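Local coordinates for heme-binding protein A (Haemophilus parasuis 29755, PDB 3TPA) that probably binds glutathione, despite its heme-binding name, as a bacterial extracellular solute-binding protein of family 5, at residues T314-D319 with Q467-F472; A320-N325 with T460-Y465; L328-F333 with I471-S476. The protein carries 1 engineered substitution. One frame throughout, in Å; residues are numbered along the deposited sequence. Where two conformers were deposited one is given.

Interaction 1: residues T314-D319 with Q467-F472; sequences TNPFPD and QAVEIF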
ATOM      1  N   THR A 314      10.389   1.754  15.235  1.00 17.16           N
ATOM      2  CA  THR A 314      10.123   1.908  16.668  1.00 15.90           C
ATOM      3  C   THR A 314       8.657   1.655  16.969  1.00 16.34           C
ATOM      4  O   THR A 314       8.314   1.136  18.037  1.00 20.43           O
ATOM      5  CB  THR A 314      10.500   3.303  17.162  1.00 18.21           C
ATOM      6  OG1 THR A 314       9.763   4.285  16.428  1.00 14.17           O
ATOM      7  CG2 THR A 314      11.998   3.548  16.943  1.00 18.60           C
ATOM      8  N   ASN A 315       7.805   2.040  16.021  1.00 15.85           N
ATOM      9  CA  ASN A 315       6.359   1.815  16.060  1.00 13.41           C
ATOM     10  C   ASN A 315       5.989   0.736  15.051  1.00 15.96           C
ATOM     11  O   ASN A 315       6.792   0.415  14.151  1.00 15.40           O
ATOM     12  CB  ASN A 315       5.623   3.087  15.631  1.00 15.48           C
ATOM     13  CG  ASN A 315       5.596   4.162  16.716  1.00 21.58           C
ATOM     14  OD1 ASN A 315       4.534   4.606  17.146  1.00 16.40           O
ATOM     15  ND2 ASN A 315       6.778   4.598  17.138  1.00 16.06           N
ATOM     16  N   PRO A 316       4.762   0.203  15.147  1.00 13.85           N
ATOM     17  CA  PRO A 316       4.331  -0.767  14.125  1.00 18.61           C
ATOM     18  C   PRO A 316       3.994  -0.139  12.760  1.00 17.28           C
ATOM     19  O   PRO A 316       3.626  -0.875  11.846  1.00 13.50           O
ATOM     20  CB  PRO A 316       3.071  -1.380  14.742  1.00 17.82           C
ATOM     21  CG  PRO A 316       2.572  -0.334  15.675  1.00 17.69           C
ATOM     22  CD  PRO A 316       3.776   0.334  16.234  1.00 15.71           C
ATOM     23  N   PHE A 317       4.088   1.185  12.650  1.00 15.10           N
ATOM     24  CA  PHE A 317       3.948   1.886  11.388  1.00 12.11           C
ATOM     25  C   PHE A 317       4.879   3.095  11.377  1.00 15.34           C
ATOM     26  O   PHE A 317       5.213   3.612  12.433  1.00 21.72           O
ATOM     27  CB  PHE A 317       2.494   2.299  11.111  1.00 17.64           C
ATOM     28  CG  PHE A 317       1.724   2.734  12.333  1.00 17.24           C
ATOM     29  CD1 PHE A 317       2.055   3.892  13.010  1.00 16.48           C
ATOM     30  CD2 PHE A 317       0.650   1.986  12.789  1.00 16.49           C
ATOM     31  CE1 PHE A 317       1.325   4.295  14.128  1.00 20.29           C
ATOM     32  CE2 PHE A 317      -0.077   2.384  13.903  1.00 19.48           C
ATOM     33  CZ  PHE A 317       0.265   3.537  14.575  1.00 16.79           C
ATOM     34  N   PRO A 318       5.319   3.536  10.186  1.00 12.98           N
ATOM     35  CA  PRO A 318       6.253   4.672  10.111  1.00 19.82           C
ATOM     36  C   PRO A 318       5.599   6.002  10.490  1.00 19.87           C
ATOM     37  O   PRO A 318       4.373   6.088  10.625  1.00 16.00           O
ATOM     38  CB  PRO A 318       6.676   4.686   8.634  1.00 15.32           C
ATOM     39  CG  PRO A 318       5.505   4.103   7.923  1.00 14.69           C
ATOM     40  CD  PRO A 318       4.973   3.024   8.852  1.00 12.84           C
ATOM     41  N   ASP A 319       6.418   7.039  10.637  1.00 14.50           N
ATOM     42  CA  ASP A 319       5.923   8.309  11.131  1.00 18.33           C
ATOM     43  C   ASP A 319       5.046   9.067  10.143  1.00 20.44           C
ATOM     44  O   ASP A 319       4.537  10.127  10.482  1.00 25.15           O
ATOM     45  CB  ASP A 319       7.066   9.194  11.666  1.00 31.16           C
ATOM     46  CG  ASP A 319       7.956   9.794  10.560  1.00 34.81           C
ATOM     47  OD1 ASP A 319       7.830   9.441   9.373  1.00 26.16           O
ATOM     48  OD2 ASP A 319       8.814  10.632  10.914  1.00 39.85           O
ATOM     49  N   GLN A 467      -2.699   5.209  22.389  1.00 18.07           N
ATOM     50  CA  GLN A 467      -3.033   4.413  23.544  1.00 17.69           C
ATOM     51  C   GLN A 467      -3.022   2.932  23.223  1.00 14.56           C
ATOM     52  O   GLN A 467      -2.486   2.136  24.003  1.00 11.50           O
ATOM     53  CB  GLN A 467      -4.402   4.801  24.101  1.00 21.53           C
ATOM     54  CG  GLN A 467      -4.425   6.143  24.786  1.00 33.50           C
ATOM     55  CD  GLN A 467      -5.752   6.442  25.444  1.00 39.81           C
ATOM     56  OE1 GLN A 467      -6.664   5.616  25.444  1.00 36.79           O
ATOM     57  NE2 GLN A 467      -5.860   7.626  26.025  1.00 46.55           N
ATOM     58  N   ALA A 468      -3.631   2.558  22.100  1.00 11.20           N
ATOM     59  CA  ALA A 468      -3.624   1.153  21.656  1.00 11.97           C
ATOM     60  C   ALA A 468      -2.209   0.627  21.429  1.00 17.50           C
ATOM     61  O   ALA A 468      -1.880  -0.491  21.820  1.00 15.15           O
ATOM     62  CB  ALA A 468      -4.437   0.990  20.374  1.00 13.46           C
ATOM     63  N   VAL A 469      -1.376   1.431  20.772  1.00 16.45           N
ATOM     64  CA  VAL A 469      -0.003   1.008  20.489  1.00 12.32           C
ATOM     65  C   VAL A 469       0.818   0.833  21.782  1.00 10.38           C
ATOM     66  O   VAL A 469       1.617  -0.072  21.886  1.00 15.47           O
ATOM     67  CB  VAL A 469       0.694   1.959  19.488  1.00 14.29           C
ATOM     68  CG1 VAL A 469       2.191   1.705  19.460  1.00 12.31           C
ATOM     69  CG2 VAL A 469       0.095   1.761  18.105  1.00 16.05           C
ATOM     70  N   GLU A 470       0.590   1.664  22.793  1.00 14.83           N
ATOM     71  CA  GLU A 470       1.302   1.502  24.065  0.52 18.54           C
ATOM     72  C   GLU A 470       0.961   0.159  24.721  1.00 19.59           C
ATOM     73  O   GLU A 470       1.819  -0.496  25.315  1.00 17.68           O
ATOM     74  CB  GLU A 470       0.993   2.667  25.012  0.52 17.15           C
ATOM     75  CG  GLU A 470       1.623   3.996  24.595  0.52 22.32           C
ATOM     76  CD  GLU A 470       2.900   4.324  25.362  0.52 22.97           C
ATOM     77  OE1 GLU A 470       3.423   3.447  26.082  0.52 24.90           O
ATOM     78  OE2 GLU A 470       3.385   5.471  25.246  0.52 25.10           O
ATOM     79  N   ILE A 471      -0.293  -0.261  24.606  1.00 17.13           N
ATOM     80  CA  ILE A 471      -0.699  -1.559  25.148  1.00 14.12           C
ATOM     81  C   ILE A 471      -0.045  -2.702  24.370  1.00 13.59           C
ATOM     82  O   ILE A 471       0.536  -3.638  24.951  1.00 14.13           O
ATOM     83  CB  ILE A 471      -2.234  -1.735  25.138  1.00 19.06           C
ATOM     84  CG1 ILE A 471      -2.897  -0.801  26.159  1.00 16.21           C
ATOM     85  CG2 ILE A 471      -2.615  -3.197  25.404  1.00 13.70           C
ATOM     86  CD1 ILE A 471      -4.426  -0.715  26.023  1.00 14.62           C
ATOM     87  N   PHE A 472      -0.138  -2.627  23.050  1.00 11.54           N
ATOM     88  CA  PHE A 472       0.584  -3.579  22.191  1.00 12.96           C
ATOM     89  C   PHE A 472       2.077  -3.666  22.557  1.00 14.62           C
ATOM     90  O   PHE A 472       2.627  -4.753  22.716  1.00 17.68           O
ATOM     91  CB  PHE A 472       0.443  -3.206  20.712  1.00  9.51           C
ATOM     92  CG  PHE A 472       1.631  -3.609  19.882  1.00 12.91           C
ATOM     93  CD1 PHE A 472       1.808  -4.933  19.488  1.00  9.96           C
ATOM     94  CD2 PHE A 472       2.600  -2.668  19.528  1.00 10.00           C
ATOM     95  CE1 PHE A 472       2.931  -5.302  18.717  1.00 11.39           C
ATOM     96  CE2 PHE A 472       3.716  -3.030  18.788  1.00  8.28           C
ATOM     97  CZ  PHE A 472       3.881  -4.347  18.378  1.00 11.12           C
TER
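Pro316 and Val469 meet tip to tip: the loop pushes its pyrrolidine ring forward, and the helix answers with a branched side chain whose two methyls divide the work. CG1 of Val469 packs on CD of Pro316 at 3.8 Å, while CG2 lies 4.1 Å from CG of the same ring. The first torsion of Val469 sets this division, for CG1 stands anti to the backbone N (chi1 167°) and CG2 beside it. CG2 also reaches Phe317, whose CZ lies 4.0 Å away; these two side chains cross obliquely, CZ being the ring atom nearest the methyl. Phe317 holds its CG in the crowded position between backbone N and carbonyl carbon (chi1 37°), and one face of its ring is covered by Pro316 CG, 4.1 Å above the plane and displaced toward the rim. Proline and phenylalanine thus pack on each other as well as on the valine, which suits two rigid apolar rings to a buried loop. The loop follows strand 310-312, an outer strand of the six-stranded mixed sheet, and here it is laid against helix 458-475 in the fold of an extracellular solute-binding protein. One turn further along the helix, Phe472 brings CE2 to within 4.2 Å of Pro316 CD, so the proline is met by two residues of one helix face, three positions apart. Leu423 of helix 420-427 touches Pro316, Phe317 and Val469, and the Phe317 ring also meets Phe422 edge-to-face. Asn315, buried beside this apolar group, suits its place because its amide can be satisfied at both ends: OD1 accepts from Asn325 N, and ND2 donates to Thr314 OG1 at 3.1 Å, with that hydroxyl oxygen lying in the amide plane.

Interaction 2: residues A320-N325 with T460-Y465; sequences AVLGYN and TRAKLY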
ATOM      1  N   ALA A 320       4.839   8.529   8.942  1.00 17.01           N
ATOM      2  CA  ALA A 320       3.848   9.122   8.044  1.00 13.67           C
ATOM      3  C   ALA A 320       2.413   8.778   8.466  1.00 23.49           C
ATOM      4  O   ALA A 320       1.467   9.431   8.026  1.00 23.53           O
ATOM      5  CB  ALA A 320       4.072   8.676   6.630  1.00 14.38           C
ATOM      6  N   VAL A 321       2.256   7.742   9.293  1.00 21.31           N
ATOM      7  CA  VAL A 321       0.925   7.235   9.643  1.00 16.48           C
ATOM      8  C   VAL A 321       0.350   7.899  10.890  1.00 11.03           C
ATOM      9  O   VAL A 321       1.067   8.139  11.856  1.00 14.26           O
ATOM     10  CB  VAL A 321       0.914   5.688   9.817  1.00 16.52           C
ATOM     11  CG1 VAL A 321      -0.477   5.206  10.144  1.00 14.65           C
ATOM     12  CG2 VAL A 321       1.405   4.988   8.555  1.00 14.31           C
ATOM     13  N   LEU A 322      -0.951   8.185  10.859  1.00 12.38           N
ATOM     14  CA  LEU A 322      -1.666   8.767  11.995  1.00 14.87           C
ATOM     15  C   LEU A 322      -1.497   7.912  13.251  1.00 19.94           C
ATOM     16  O   LEU A 322      -1.645   6.695  13.191  1.00 22.24           O
ATOM     17  CB  LEU A 322      -3.160   8.896  11.672  1.00 16.25           C
ATOM     18  CG  LEU A 322      -3.966   9.575  12.789  1.00 20.74           C
ATOM     19  CD1 LEU A 322      -3.596  11.051  12.863  1.00 26.64           C
ATOM     20  CD2 LEU A 322      -5.455   9.410  12.587  1.00 20.83           C
ATOM     21  N   GLY A 323      -1.205   8.546  14.382  1.00 14.27           N
ATOM     22  CA  GLY A 323      -1.015   7.830  15.631  1.00 15.02           C
ATOM     23  C   GLY A 323       0.431   7.496  15.994  1.00 20.40           C
ATOM     24  O   GLY A 323       0.704   7.019  17.092  1.00 18.64           O
ATOM     25  N   TYR A 324       1.359   7.731  15.070  1.00 20.00           N
ATOM     26  CA  TYR A 324       2.776   7.492  15.329  1.00 16.02           C
ATOM     27  C   TYR A 324       3.182   8.123  16.650  1.00 22.63           C
ATOM     28  O   TYR A 324       2.751   9.236  16.955  1.00 21.34           O
ATOM     29  CB  TYR A 324       3.638   8.085  14.206  1.00 18.28           C
ATOM     30  CG  TYR A 324       5.118   7.854  14.423  1.00 24.76           C
ATOM     31  CD1 TYR A 324       5.716   6.657  14.040  1.00 27.93           C
ATOM     32  CD2 TYR A 324       5.914   8.822  15.017  1.00 25.92           C
ATOM     33  CE1 TYR A 324       7.065   6.434  14.237  1.00 26.80           C
ATOM     34  CE2 TYR A 324       7.275   8.606  15.220  1.00 28.25           C
ATOM     35  CZ  TYR A 324       7.839   7.412  14.824  1.00 31.21           C
ATOM     36  OH  TYR A 324       9.184   7.192  15.024  1.00 33.51           O
ATOM     37  N   ASN A 325       4.019   7.426  17.420  1.00 21.82           N
ATOM     38  CA  ASN A 325       4.443   7.917  18.736  1.00 22.54           C
ATOM     39  C   ASN A 325       5.956   7.995  18.864  1.00 26.54           C
ATOM     40  O   ASN A 325       6.614   6.982  19.076  1.00 25.86           O
ATOM     41  CB  ASN A 325       3.874   7.049  19.866  1.00 15.42           C
ATOM     42  CG  ASN A 325       4.315   7.509  21.243  1.00 21.20           C
ATOM     43  OD1 ASN A 325       4.944   8.559  21.394  1.00 22.38           O
ATOM     44  ND2 ASN A 325       3.974   6.725  22.261  1.00 21.58           N
ATOM     45  N   THR A 460      -8.614  13.041  17.731  1.00 23.01           N
ATOM     46  CA  THR A 460      -9.197  12.134  18.705  1.00 24.78           C
ATOM     47  C   THR A 460      -8.755  10.708  18.370  1.00 20.97           C
ATOM     48  O   THR A 460      -8.387   9.950  19.273  1.00 17.86           O
ATOM     49  CB  THR A 460     -10.747  12.256  18.800  1.00 22.65           C
ATOM     50  OG1 THR A 460     -11.102  13.595  19.171  1.00 22.62           O
ATOM     51  CG2 THR A 460     -11.305  11.293  19.866  1.00 21.57           C
ATOM     52  N   ARG A 461      -8.765  10.371  17.074  1.00 20.91           N
ATOM     53  CA  ARG A 461      -8.256   9.082  16.583  1.00 15.64           C
ATOM     54  C   ARG A 461      -6.779   8.862  16.936  1.00 17.95           C
ATOM     55  O   ARG A 461      -6.379   7.779  17.378  1.00 16.81           O
ATOM     56  CB  ARG A 461      -8.402   8.977  15.061  1.00 15.04           C
ATOM     57  CG  ARG A 461      -9.817   9.081  14.523  1.00 22.06           C
ATOM     58  CD  ARG A 461      -9.845   8.776  13.026  1.00 15.62           C
ATOM     59  NE  ARG A 461      -9.666   7.351  12.802  1.00 15.46           N
ATOM     60  CZ  ARG A 461      -8.974   6.809  11.813  1.00 18.49           C
ATOM     61  NH1 ARG A 461      -8.376   7.559  10.894  1.00 15.98           N
ATOM     62  NH2 ARG A 461      -8.893   5.492  11.740  1.00 12.54           N
ATOM     63  N   ALA A 462      -5.967   9.893  16.733  1.00 20.87           N
ATOM     64  CA  ALA A 462      -4.536   9.775  16.966  1.00 17.89           C
ATOM     65  C   ALA A 462      -4.227   9.388  18.406  1.00 20.83           C
ATOM     66  O   ALA A 462      -3.385   8.528  18.661  1.00 20.28           O
ATOM     67  CB  ALA A 462      -3.823  11.058  16.588  1.00 19.64           C
ATOM     68  N   LYS A 463      -4.913  10.015  19.352  1.00 21.19           N
ATOM     69  CA  LYS A 463      -4.703   9.702  20.759  1.00 22.10           C
ATOM     70  C   LYS A 463      -5.157   8.280  21.074  1.00 21.42           C
ATOM     71  O   LYS A 463      -4.514   7.562  21.831  1.00 23.66           O
ATOM     72  CB  LYS A 463      -5.426  10.702  21.657  1.00 31.93           C
ATOM     73  CG  LYS A 463      -4.867  12.120  21.571  1.00 50.38           C
ATOM     74  CD  LYS A 463      -5.393  12.985  22.716  1.00 62.90           C
ATOM     75  CE  LYS A 463      -5.072  14.462  22.514  1.00 65.16           C
ATOM     76  NZ  LYS A 463      -5.946  15.091  21.485  1.00 67.25           N
ATOM     77  N   LEU A 464      -6.267   7.867  20.484  1.00 16.25           N
ATOM     78  CA  LEU A 464      -6.746   6.509  20.700  1.00 21.86           C
ATOM     79  C   LEU A 464      -5.714   5.505  20.177  1.00 18.34           C
ATOM     80  O   LEU A 464      -5.398   4.525  20.853  1.00 14.83           O
ATOM     81  CB  LEU A 464      -8.116   6.298  20.037  1.00 21.08           C
ATOM     82  CG  LEU A 464      -9.331   6.990  20.680  1.00 18.25           C
ATOM     83  CD1 LEU A 464     -10.545   6.855  19.780  1.00 14.53           C
ATOM     84  CD2 LEU A 464      -9.644   6.437  22.081  1.00 20.89           C
ATOM     85  N   TYR A 465      -5.174   5.765  18.986  1.00 17.34           N
ATOM     86  CA  TYR A 465      -4.170   4.869  18.417  1.00 19.15           C
ATOM     87  C   TYR A 465      -2.901   4.847  19.247  1.00 15.98           C
ATOM     88  O   TYR A 465      -2.301   3.788  19.454  1.00 11.56           O
ATOM     89  CB  TYR A 465      -3.895   5.167  16.926  1.00 17.12           C
ATOM     90  CG  TYR A 465      -5.057   4.741  16.059  1.00 14.09           C
ATOM     91  CD1 TYR A 465      -5.498   3.428  16.077  1.00 15.33           C
ATOM     92  CD2 TYR A 465      -5.742   5.651  15.263  1.00 14.93           C
ATOM     93  CE1 TYR A 465      -6.563   3.019  15.318  1.00 13.58           C
ATOM     94  CE2 TYR A 465      -6.817   5.247  14.479  1.00 12.45           C
ATOM     95  CZ  TYR A 465      -7.220   3.927  14.518  1.00 19.37           C
ATOM     96  OH  TYR A 465      -8.292   3.499  13.772  1.00 15.85           O
TER
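Leu322 and Ala462 form the apolar heart, with Leu322 CD1 3.7 Å from Ala462 CB. The other methyl, CD2, reaches Arg461, lying 3.9 Å from both its CB and its NH1; the two side chains cross at about a right angle. Leucine suits the place because its fork serves two neighbours at once, CG being anti to the backbone N (chi1 -177°). Next to it Gly323 brings bare backbone against the helix, its CA 4.1 Å from Tyr465 CB and 3.9 Å from Ala462 O. These two loop residues are central in a type II beta turn, Val321 to Tyr324; at the positive phi of Gly323 (96°) a CB would be jammed against Leu322 O and would collide with Tyr465 CB, so glycine suits both turn and close approach. Further out, Arg461 is fixed by a salt bridge from NH1 to Asp418 and a hydrogen bond from NE to Ala452 O. Its CZ sits in plane at the edge of the Tyr465 ring, where NH2 makes a weak bond to Tyr465 OH. No hydrogen bond joins 320-325 to 460-465, so cohesion rests on van der Waals contact, the arginine's polar bonds being spent on other partners.

Interaction 3: residues L328-F333 with I471-S476; sequences LPQYEF and IFQQNS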
ATOM      1  N   LEU A 328       7.441   6.249  22.104  1.00 21.26           N
ATOM      2  CA  LEU A 328       7.084   4.889  22.489  1.00 21.14           C
ATOM      3  C   LEU A 328       8.304   4.222  23.126  1.00 29.58           C
ATOM      4  O   LEU A 328       9.386   4.204  22.531  1.00 28.91           O
ATOM      5  CB  LEU A 328       6.648   4.095  21.258  1.00 15.58           C
ATOM      6  CG  LEU A 328       6.039   2.715  21.512  1.00 20.25           C
ATOM      7  CD1 LEU A 328       4.768   2.804  22.411  1.00 16.96           C
ATOM      8  CD2 LEU A 328       5.715   2.043  20.185  1.00 17.24           C
ATOM      9  N   PRO A 329       8.137   3.672  24.337  1.00 26.84           N
ATOM     10  CA  PRO A 329       9.269   3.022  25.009  1.00 22.03           C
ATOM     11  C   PRO A 329       9.762   1.832  24.198  1.00 18.40           C
ATOM     12  O   PRO A 329       8.957   1.119  23.603  1.00 21.68           O
ATOM     13  CB  PRO A 329       8.665   2.556  26.341  1.00 24.11           C
ATOM     14  CG  PRO A 329       7.465   3.436  26.551  1.00 27.18           C
ATOM     15  CD  PRO A 329       6.919   3.670  25.173  1.00 27.06           C
ATOM     16  N   GLN A 330      11.077   1.637  24.164  1.00 20.11           N
ATOM     17  CA  GLN A 330      11.698   0.583  23.368  1.00 17.92           C
ATOM     18  C   GLN A 330      12.375  -0.451  24.260  1.00 25.58           C
ATOM     19  O   GLN A 330      12.815  -0.144  25.387  1.00 20.69           O
ATOM     20  CB  GLN A 330      12.750   1.173  22.419  1.00 21.62           C
ATOM     21  CG  GLN A 330      12.179   2.143  21.396  1.00 24.60           C
ATOM     22  CD  GLN A 330      11.156   1.481  20.497  1.00 29.61           C
ATOM     23  OE1 GLN A 330      11.472   0.539  19.771  1.00 27.31           O
ATOM     24  NE2 GLN A 330       9.917   1.956  20.558  1.00 26.60           N
ATOM     25  N   TYR A 331      12.460  -1.679  23.761  1.00 20.01           N
ATOM     26  CA  TYR A 331      13.248  -2.699  24.436  1.00 21.38           C
ATOM     27  C   TYR A 331      14.626  -2.684  23.796  1.00 23.66           C
ATOM     28  O   TYR A 331      14.878  -3.404  22.835  1.00 24.52           O
ATOM     29  CB  TYR A 331      12.602  -4.081  24.306  1.00 17.66           C
ATOM     30  CG  TYR A 331      11.184  -4.164  24.862  1.00 20.08           C
ATOM     31  CD1 TYR A 331      10.949  -4.364  26.218  1.00 21.79           C
ATOM     32  CD2 TYR A 331      10.085  -4.035  24.024  1.00 14.23           C
ATOM     33  CE1 TYR A 331       9.643  -4.435  26.718  1.00 18.93           C
ATOM     34  CE2 TYR A 331       8.812  -4.114  24.509  1.00 19.02           C
ATOM     35  CZ  TYR A 331       8.592  -4.303  25.852  1.00 13.66           C
ATOM     36  OH  TYR A 331       7.302  -4.380  26.292  1.00 16.72           O
ATOM     37  N   GLU A 332      15.516  -1.848  24.314  1.00 20.89           N
ATOM     38  CA  GLU A 332      16.830  -1.682  23.699  1.00 20.88           C
ATOM     39  C   GLU A 332      17.590  -3.000  23.618  1.00 22.59           C
ATOM     40  O   GLU A 332      17.389  -3.881  24.443  1.00 20.39           O
ATOM     41  CB  GLU A 332      17.651  -0.645  24.470  1.00 26.33           C
ATOM     42  CG  GLU A 332      18.228  -1.147  25.789  1.00 41.17           C
ATOM     43  CD  GLU A 332      17.207  -1.215  26.924  1.00 46.49           C
ATOM     44  OE1 GLU A 332      16.039  -0.775  26.763  1.00 36.25           O
ATOM     45  OE2 GLU A 332      17.593  -1.721  27.996  1.00 51.54           O
ATOM     46  N   PHE A 333      18.464  -3.131  22.622  1.00 20.40           N
ATOM     47  CA  PHE A 333      19.225  -4.370  22.443  1.00 18.10           C
ATOM     48  C   PHE A 333      20.270  -4.509  23.555  1.00 22.00           C
ATOM     49  O   PHE A 333      21.178  -3.687  23.688  1.00 21.66           O
ATOM     50  CB  PHE A 333      19.862  -4.461  21.042  1.00 17.83           C
ATOM     51  CG  PHE A 333      20.743  -5.686  20.845  1.00 25.19           C
ATOM     52  CD1 PHE A 333      20.195  -6.959  20.784  1.00 23.53           C
ATOM     53  CD2 PHE A 333      22.128  -5.558  20.727  1.00 25.06           C
ATOM     54  CE1 PHE A 333      21.013  -8.083  20.622  1.00 21.23           C
ATOM     55  CE2 PHE A 333      22.948  -6.674  20.552  1.00 19.67           C
ATOM     56  CZ  PHE A 333      22.398  -7.928  20.499  1.00 22.68           C
ATOM     57  N   ILE A 471      -0.293  -0.261  24.606  1.00 17.13           N
ATOM     58  CA  ILE A 471      -0.699  -1.559  25.148  1.00 14.12           C
ATOM     59  C   ILE A 471      -0.045  -2.702  24.370  1.00 13.59           C
ATOM     60  O   ILE A 471       0.536  -3.638  24.951  1.00 14.13           O
ATOM     61  CB  ILE A 471      -2.234  -1.735  25.138  1.00 19.06           C
ATOM     62  CG1 ILE A 471      -2.897  -0.801  26.159  1.00 16.21           C
ATOM     63  CG2 ILE A 471      -2.615  -3.197  25.404  1.00 13.70           C
ATOM     64  CD1 ILE A 471      -4.426  -0.715  26.023  1.00 14.62           C
ATOM     65  N   PHE A 472      -0.138  -2.627  23.050  1.00 11.54           N
ATOM     66  CA  PHE A 472       0.584  -3.579  22.191  1.00 12.96           C
ATOM     67  C   PHE A 472       2.077  -3.666  22.557  1.00 14.62           C
ATOM     68  O   PHE A 472       2.627  -4.753  22.716  1.00 17.68           O
ATOM     69  CB  PHE A 472       0.443  -3.206  20.712  1.00  9.51           C
ATOM     70  CG  PHE A 472       1.631  -3.609  19.882  1.00 12.91           C
ATOM     71  CD1 PHE A 472       1.808  -4.933  19.488  1.00  9.96           C
ATOM     72  CD2 PHE A 472       2.600  -2.668  19.528  1.00 10.00           C
ATOM     73  CE1 PHE A 472       2.931  -5.302  18.717  1.00 11.39           C
ATOM     74  CE2 PHE A 472       3.716  -3.030  18.788  1.00  8.28           C
ATOM     75  CZ  PHE A 472       3.881  -4.347  18.378  1.00 11.12           C
ATOM     76  N   GLN A 473       2.735  -2.522  22.694  1.00 14.87           N
ATOM     77  CA  GLN A 473       4.181  -2.518  22.978  1.00 13.44           C
ATOM     78  C   GLN A 473       4.519  -3.175  24.318  1.00 18.80           C
ATOM     79  O   GLN A 473       5.462  -3.946  24.407  1.00 19.92           O
ATOM     80  CB  GLN A 473       4.756  -1.096  22.906  1.00 12.99           C
ATOM     81  CG  GLN A 473       6.304  -1.022  22.961  1.00 14.86           C
ATOM     82  CD  GLN A 473       6.997  -1.539  21.686  1.00 20.64           C
ATOM     83  OE1 GLN A 473       6.404  -2.251  20.883  1.00 22.28           O
ATOM     84  NE2 GLN A 473       8.258  -1.166  21.504  1.00 15.27           N
ATOM     85  N   GLN A 474       3.722  -2.877  25.347  1.00 17.32           N
ATOM     86  CA  GLN A 474       3.883  -3.462  26.677  0.57 15.07           C
ATOM     87  C   GLN A 474       3.873  -4.990  26.639  1.00 18.01           C
ATOM     88  O   GLN A 474       4.526  -5.650  27.439  1.00 20.77           O
ATOM     89  CB  GLN A 474       2.761  -2.956  27.607  0.57 13.58           C
ATOM     90  CG  GLN A 474       2.941  -1.507  28.052  0.57 17.55           C
ATOM     91  CD  GLN A 474       1.705  -0.903  28.715  0.57 23.72           C
ATOM     92  OE1 GLN A 474       0.576  -1.364  28.519  0.57 21.19           O
ATOM     93  NE2 GLN A 474       1.920   0.150  29.496  0.57 22.84           N
ATOM     94  N   ASN A 475       3.110  -5.547  25.708  1.00 12.91           N
ATOM     95  CA  ASN A 475       2.923  -6.989  25.605  1.00  9.72           C
ATOM     96  C   ASN A 475       3.803  -7.665  24.563  1.00 14.84           C
ATOM     97  O   ASN A 475       3.908  -8.887  24.541  1.00 15.59           O
ATOM     98  CB  ASN A 475       1.448  -7.298  25.341  1.00  9.65           C
ATOM     99  CG  ASN A 475       0.607  -7.045  26.546  1.00 22.55           C
ATOM    100  OD1 ASN A 475       0.613  -7.836  27.477  1.00 17.94           O
ATOM    101  ND2 ASN A 475      -0.076  -5.915  26.572  1.00 15.64           N
ATOM    102  N   SER A 476       4.433  -6.861  23.707  1.00 13.39           N
ATOM    103  CA  SER A 476       5.417  -7.361  22.731  1.00 11.97           C
ATOM    104  C   SER A 476       5.030  -8.661  21.994  1.00 13.51           C
ATOM    105  O   SER A 476       5.825  -9.602  21.950  1.00 14.11           O
ATOM    106  CB  SER A 476       6.788  -7.542  23.406  1.00 11.48           C
ATOM    107  OG  SER A 476       7.815  -7.781  22.443  1.00 14.46           O
TER
HETATM  108  O   HOH W   1       9.523  -1.713  18.629  1.00 15.61           O
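Gln473 projects from the last turns of helix 458-475 against Leu328, its CB lying 3.9 Å from Leu328 CD1. CG comes next, anti to the backbone N (chi1 -170°); it lies 3.5 Å from Pro329 O and also packs against Leu328 CG. At chi2 (71°) the chain bends, bringing CD between Leu328 CD2, 4.1 Å away, and Tyr331 CE2, 4.2 Å away. At the tip, NE2 donates to Pro329 O across 3.2 Å; the acceptor lies close to the amide plane, and the donor stands in the plane of the proline carbonyl. NE2 also donates to a water that sits near Gln330 OE1. Glutamine suits this place because its methylenes pack against a leucine while its amide reaches loop backbone. The loop so held leads from strand 310-312 to helix 335-344, and the helix ends here before strand 478-491 of the mixed sheet, with Ser476 turning to positive phi. Tyr331 exploits that end: its OH donates to Gln473 O at 2.7 Å, the carbonyl oxygen lying at the edge of the phenol ring, near its plane. Its CE2 also touches Ser476 CB, whereas Ser476 OG bonds to His293. Gln330 crosses the Gln473 side chain at about a right angle and, bent at chi2, donates from NE2 almost straight to Leu328 O (3.0 Å), from above that carbonyl's plane; NE2 also bonds to Thr314 O.

In the fold
All three interactions set the one long loop between strand 310-312 and helix 335-344 against a single helix, 458-475. Interaction 2 meets the helix near its start, interaction 1 further on and interaction 3 at its end, whereas along the loop the order is 1, 2, 3. Interaction 2 is nested within the loop closed by interaction 1, and interactions 2 and 3 cross. Their centres lie about 9 Å from that of interaction 1 and about 17 Å apart. Asp319 CA packs on Tyr324 CD1 between 1 and 2, and Val469 CG1 on Leu328 CD2 between 1 and 3, which share Ile471 and Phe472. The loop thus lies against successive parts of one helix, beside the six-stranded mixed sheet.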